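Local coordinates for protein 2,3-dihydroxy-2,3-dihydrophenylpropionate dehydrogenase (Pseudomonas sp. MC1, PDB 5XTF) that catalyses the NAD-dependent oxidation of naphthalene cis-dihydrodiol to 1,2-dihydroxynaphthalene, as a tetrameric short-chain dehydrogenase/reductase, at residues N65-D77 against E85-H97. Numbering follows the deposited sequence.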
loop_
_atom_site.group_PDB
_atom_site.type_symbol
_atom_site.label_atom_id
_atom_site.label_comp_id
_atom_site.label_asym_id
_atom_site.label_seq_id
_atom_site.Cartn_x
_atom_site.Cartn_y
_atom_site.Cartn_z
ATOM N N ASN B 65 6.398 -38.365 18.381
ATOM C CA ASN B 65 6.463 -38.346 19.837
ATOM C C ASN B 65 5.284 -37.606 20.444
ATOM O O ASN B 65 4.857 -37.928 21.554
ATOM C CB ASN B 65 7.755 -37.684 20.312
ATOM C CG ASN B 65 8.991 -38.448 19.915
ATOM O OD1 ASN B 65 8.922 -39.560 19.392
ATOM N ND2 ASN B 65 10.143 -37.852 20.178
ATOM N N GLU B 66 4.759 -36.596 19.750
ATOM C CA GLU B 66 3.672 -35.822 20.333
ATOM C C GLU B 66 2.310 -36.354 19.918
ATOM O O GLU B 66 1.408 -36.451 20.752
ATOM C CB GLU B 66 3.803 -34.335 19.953
ATOM C CG GLU B 66 2.724 -33.421 20.577
ATOM C CD GLU B 66 3.101 -31.912 20.593
ATOM O OE1 GLU B 66 4.281 -31.542 20.364
ATOM O OE2 GLU B 66 2.195 -31.088 20.861
ATOM N N PHE B 67 2.144 -36.733 18.654
ATOM C CA PHE B 67 0.821 -37.036 18.131
ATOM C C PHE B 67 0.652 -38.484 17.717
ATOM O O PHE B 67 -0.409 -38.830 17.176
ATOM C CB PHE B 67 0.496 -36.138 16.931
ATOM C CG PHE B 67 0.446 -34.680 17.267
ATOM C CD1 PHE B 67 -0.655 -34.149 17.906
ATOM C CD2 PHE B 67 1.499 -33.846 16.952
ATOM C CE1 PHE B 67 -0.706 -32.812 18.234
ATOM C CE2 PHE B 67 1.453 -32.506 17.271
ATOM C CZ PHE B 67 0.345 -31.991 17.919
ATOM N N LYS B 68 1.666 -39.328 17.932
ATOM C CA LYS B 68 1.596 -40.745 17.594
ATOM C C LYS B 68 1.354 -40.929 16.107
ATOM O O LYS B 68 2.227 -40.638 15.288
ATOM C CB LYS B 68 0.499 -41.449 18.409
ATOM C CG LYS B 68 0.823 -41.516 19.885
ATOM C CD LYS B 68 -0.402 -41.734 20.758
ATOM C CE LYS B 68 -0.035 -41.606 22.237
ATOM N NZ LYS B 68 -1.223 -41.672 23.141
ATOM N N ASP B 69 0.170 -41.419 15.750
ATOM C CA ASP B 69 -0.177 -41.664 14.355
ATOM C C ASP B 69 -1.416 -40.901 13.922
ATOM O O ASP B 69 -1.970 -41.201 12.855
ATOM C CB ASP B 69 -0.378 -43.162 14.121
ATOM C CG ASP B 69 0.881 -43.834 13.654
ATOM O OD1 ASP B 69 1.642 -43.189 12.888
ATOM O OD2 ASP B 69 1.114 -44.994 14.062
ATOM N N ALA B 70 -1.870 -39.928 14.728
ATOM C CA ALA B 70 -3.030 -39.130 14.341
ATOM C C ALA B 70 -2.754 -38.279 13.095
ATOM O O ALA B 70 -3.691 -37.960 12.351
ATOM C CB ALA B 70 -3.482 -38.255 15.512
ATOM N N LEU B 71 -1.492 -37.925 12.837
ATOM C CA LEU B 71 -1.156 -37.103 11.683
ATOM C C LEU B 71 -0.826 -37.979 10.487
ATOM O O LEU B 71 -0.504 -39.162 10.610
ATOM C CB LEU B 71 0.033 -36.184 11.967
ATOM C CG LEU B 71 -0.047 -35.349 13.237
ATOM C CD1 LEU B 71 1.188 -34.500 13.371
ATOM C CD2 LEU B 71 -1.305 -34.498 13.260
ATOM N N GLU B 72 -0.921 -37.376 9.315
ATOM C CA GLU B 72 -0.359 -37.934 8.100
ATOM C C GLU B 72 0.869 -37.099 7.797
ATOM O O GLU B 72 0.770 -35.873 7.707
ATOM C CB GLU B 72 -1.370 -37.884 6.957
ATOM C CG GLU B 72 -1.010 -38.738 5.756
ATOM C CD GLU B 72 -0.940 -40.232 6.090
ATOM O OE1 GLU B 72 -1.731 -40.712 6.940
ATOM O OE2 GLU B 72 -0.097 -40.931 5.496
ATOM N N ILE B 73 2.024 -37.739 7.683
ATOM C CA ILE B 73 3.298 -37.038 7.584
ATOM C C ILE B 73 4.024 -37.508 6.335
ATOM O O ILE B 73 4.101 -38.709 6.065
ATOM C CB ILE B 73 4.166 -37.250 8.839
ATOM C CG1 ILE B 73 3.417 -36.775 10.088
ATOM C CG2 ILE B 73 5.517 -36.540 8.699
ATOM C CD1 ILE B 73 4.115 -37.098 11.409
ATOM N N VAL B 74 4.525 -36.557 5.560
ATOM C CA VAL B 74 5.398 -36.816 4.425
ATOM C C VAL B 74 6.712 -36.105 4.710
ATOM O O VAL B 74 6.709 -34.933 5.110
ATOM C CB VAL B 74 4.786 -36.316 3.102
ATOM C CG1 VAL B 74 5.790 -36.415 1.988
ATOM C CG2 VAL B 74 3.519 -37.081 2.763
ATOM N N VAL B 75 7.824 -36.820 4.542
ATOM C CA VAL B 75 9.164 -36.264 4.699
ATOM C C VAL B 75 9.728 -36.002 3.312
ATOM O O VAL B 75 9.752 -36.917 2.476
ATOM C CB VAL B 75 10.087 -37.223 5.471
ATOM C CG1 VAL B 75 11.502 -36.666 5.480
ATOM C CG2 VAL B 75 9.571 -37.501 6.891
ATOM N N GLY B 76 10.205 -34.785 3.067
ATOM C CA GLY B 76 10.808 -34.484 1.786
ATOM C C GLY B 76 10.908 -32.991 1.537
ATOM O O GLY B 76 10.684 -32.172 2.425
ATOM N N ASP B 77 11.231 -32.664 0.290
ATOM C CA ASP B 77 11.620 -31.316 -0.120
ATOM C C ASP B 77 10.466 -30.651 -0.863
ATOM O O ASP B 77 9.966 -31.194 -1.858
ATOM C CB ASP B 77 12.867 -31.381 -0.996
ATOM C CG ASP B 77 13.465 -30.028 -1.263
ATOM O OD1 ASP B 77 12.716 -29.034 -1.397
ATOM O OD2 ASP B 77 14.699 -29.962 -1.348
ATOM N N GLU B 85 2.451 -33.364 -4.482
ATOM C CA GLU B 85 1.378 -34.271 -4.874
ATOM C C GLU B 85 1.222 -35.402 -3.863
ATOM O O GLU B 85 0.101 -35.753 -3.469
ATOM C CB GLU B 85 1.659 -34.812 -6.273
ATOM C CG GLU B 85 1.539 -33.740 -7.348
ATOM C CD GLU B 85 2.029 -34.203 -8.713
ATOM O OE1 GLU B 85 2.979 -35.024 -8.770
ATOM O OE2 GLU B 85 1.449 -33.758 -9.727
ATOM N N LYS B 86 2.341 -35.958 -3.404
ATOM C CA LYS B 86 2.307 -37.026 -2.411
ATOM C C LYS B 86 1.620 -36.565 -1.131
ATOM O O LYS B 86 0.730 -37.250 -0.610
ATOM C CB LYS B 86 3.732 -37.494 -2.138
ATOM C CG LYS B 86 3.878 -38.745 -1.287
ATOM C CD LYS B 86 5.367 -39.106 -1.274
ATOM C CE LYS B 86 5.806 -39.832 -0.017
ATOM N NZ LYS B 86 4.708 -40.651 0.502
ATOM N N LEU B 87 2.003 -35.382 -0.633
ATOM C CA LEU B 87 1.357 -34.805 0.549
ATOM C C LEU B 87 -0.155 -34.754 0.382
ATOM O O LEU B 87 -0.909 -35.229 1.241
ATOM C CB LEU B 87 1.902 -33.402 0.815
ATOM C CG LEU B 87 1.340 -32.636 2.020
ATOM C CD1 LEU B 87 1.892 -33.193 3.288
ATOM C CD2 LEU B 87 1.664 -31.131 1.922
ATOM N N ILE B 88 -0.617 -34.203 -0.739
ATOM C CA ILE B 88 -2.054 -34.150 -0.977
ATOM C C ILE B 88 -2.634 -35.561 -1.066
ATOM O O ILE B 88 -3.627 -35.880 -0.406
ATOM C CB ILE B 88 -2.363 -33.333 -2.239
ATOM C CG1 ILE B 88 -1.744 -31.929 -2.123
ATOM C CG2 ILE B 88 -3.873 -33.266 -2.466
ATOM C CD1 ILE B 88 -2.035 -31.215 -0.807
ATOM N N LYS B 89 -2.026 -36.421 -1.891
ATOM C CA LYS B 89 -2.597 -37.743 -2.123
ATOM C C LYS B 89 -2.763 -38.511 -0.810
ATOM O O LYS B 89 -3.821 -39.098 -0.546
ATOM C CB LYS B 89 -1.735 -38.521 -3.114
ATOM C CG LYS B 89 -2.395 -39.811 -3.589
ATOM C CD LYS B 89 -1.480 -40.632 -4.500
ATOM C CE LYS B 89 -2.288 -41.680 -5.269
ATOM N NZ LYS B 89 -3.184 -42.495 -4.381
ATOM N N GLN B 90 -1.742 -38.480 0.047
ATOM C CA GLN B 90 -1.864 -39.145 1.341
ATOM C C GLN B 90 -2.940 -38.503 2.194
ATOM O O GLN B 90 -3.610 -39.196 2.978
ATOM C CB GLN B 90 -0.536 -39.101 2.088
ATOM C CG GLN B 90 0.512 -40.069 1.576
ATOM C CD GLN B 90 1.623 -40.288 2.590
ATOM O OE1 GLN B 90 1.465 -40.031 3.781
ATOM N NE2 GLN B 90 2.721 -40.840 2.137
ATOM N N THR B 91 -3.099 -37.180 2.089
ATOM C CA THR B 91 -4.120 -36.512 2.884
ATOM C C THR B 91 -5.507 -37.041 2.530
ATOM O O THR B 91 -6.302 -37.381 3.416
ATOM C CB THR B 91 -4.050 -34.991 2.683
ATOM O OG1 THR B 91 -2.773 -34.490 3.105
ATOM C CG2 THR B 91 -5.135 -34.317 3.496
ATOM N N ILE B 92 -5.790 -37.148 1.232
ATOM C CA ILE B 92 -7.096 -37.595 0.763
ATOM C C ILE B 92 -7.335 -39.049 1.154
ATOM O O ILE B 92 -8.404 -39.405 1.664
ATOM C CB ILE B 92 -7.198 -37.398 -0.760
ATOM C CG1 ILE B 92 -6.902 -35.938 -1.111
ATOM C CG2 ILE B 92 -8.566 -37.825 -1.266
ATOM C CD1 ILE B 92 -7.733 -34.919 -0.305
ATOM N N ASP B 93 -6.331 -39.905 0.930
ATOM C CA ASP B 93 -6.462 -41.323 1.250
ATOM C C ASP B 93 -6.645 -41.538 2.740
ATOM O O ASP B 93 -7.447 -42.375 3.160
ATOM C CB ASP B 93 -5.241 -42.082 0.748
ATOM C CG ASP B 93 -5.168 -42.113 -0.765
ATOM O OD1 ASP B 93 -6.223 -41.905 -1.415
ATOM O OD2 ASP B 93 -4.066 -42.363 -1.304
ATOM N N ARG B 94 -5.934 -40.773 3.553
ATOM C CA ARG B 94 -6.073 -40.910 4.991
ATOM C C ARG B 94 -7.326 -40.213 5.510
ATOM O O ARG B 94 -7.986 -40.723 6.422
ATOM C CB ARG B 94 -4.829 -40.359 5.679
ATOM C CG ARG B 94 -4.940 -40.327 7.177
ATOM C CD ARG B 94 -4.755 -41.705 7.736
ATOM N NE ARG B 94 -4.949 -41.712 9.178
ATOM C CZ ARG B 94 -4.002 -41.387 10.049
ATOM N NH1 ARG B 94 -2.798 -41.019 9.613
ATOM N NH2 ARG B 94 -4.262 -41.429 11.352
ATOM N N PHE B 95 -7.681 -39.050 4.955
ATOM C CA PHE B 95 -8.774 -38.269 5.521
ATOM C C PHE B 95 -9.940 -38.017 4.574
ATOM O O PHE B 95 -10.969 -37.499 5.023
ATOM C CB PHE B 95 -8.253 -36.916 6.040
ATOM C CG PHE B 95 -7.241 -37.041 7.155
ATOM C CD1 PHE B 95 -7.571 -37.688 8.343
ATOM C CD2 PHE B 95 -5.969 -36.499 7.019
ATOM C CE1 PHE B 95 -6.637 -37.805 9.374
ATOM C CE2 PHE B 95 -5.037 -36.601 8.038
ATOM C CZ PHE B 95 -5.362 -37.259 9.217
ATOM N N GLY B 96 -9.829 -38.345 3.293
ATOM C CA GLY B 96 -10.986 -38.266 2.413
ATOM C C GLY B 96 -11.148 -37.009 1.595
ATOM O O GLY B 96 -11.531 -37.078 0.425
ATOM N N HIS B 97 -10.858 -35.857 2.187
ATOM C CA HIS B 97 -10.980 -34.573 1.504
ATOM C C HIS B 97 -9.925 -33.631 2.081
ATOM O O HIS B 97 -9.195 -33.979 3.013
ATOM C CB HIS B 97 -12.396 -33.997 1.664
ATOM C CG HIS B 97 -12.734 -33.650 3.080
ATOM N ND1 HIS B 97 -13.242 -34.570 3.971
ATOM C CD2 HIS B 97 -12.581 -32.496 3.777
ATOM C CE1 HIS B 97 -13.407 -33.994 5.149
ATOM N NE2 HIS B 97 -13.011 -32.737 5.061
#
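At the outer edge of the Rossmann-fold sheet, strand 72-75 packs through E72 and V74 against helix 81-95, the next helix in the chain, and R94 ties the helix end to the loop before the strand. The R94 guanidinium is gripped along its edge: NH2 donates to D69 O at 2.8 Å. NH1, besides a weak bond to D69 O, donates to L71 O from above its carbonyl plane at 3.1 Å. It also meets E72 OE1, at 2.9 Å and 162°, in a salt bridge whose carboxylate stands almost perpendicular to the guanidinium, in whose plane OE1 lies. E72 CG is anti to the backbone N (chi1 -166°) and the chain then bends at chi2, which brings OE1 against R94 CB and CG and the other carboxylate oxygen beside Q90. The strand and the 85-95 part of the helix run nearly antiparallel, 162° between their directions, as expected for a beta-alpha unit of this fold; beyond the strand, D77 belongs to the NAD-binding site. With an alanine in place of the E72 side chain, R94 would probably lose its salt-bridge partner, and the space beside Q90 would be left unfilled. The F95 ring carries R94 CG over the centre of one face and meets A70 O at its edge, CZ to O 3.6 Å. Further along the strand, V74 CG2 rests on L87, 3.8 Å from its CA, and CG1 lies 4.0 Å from K86 CE.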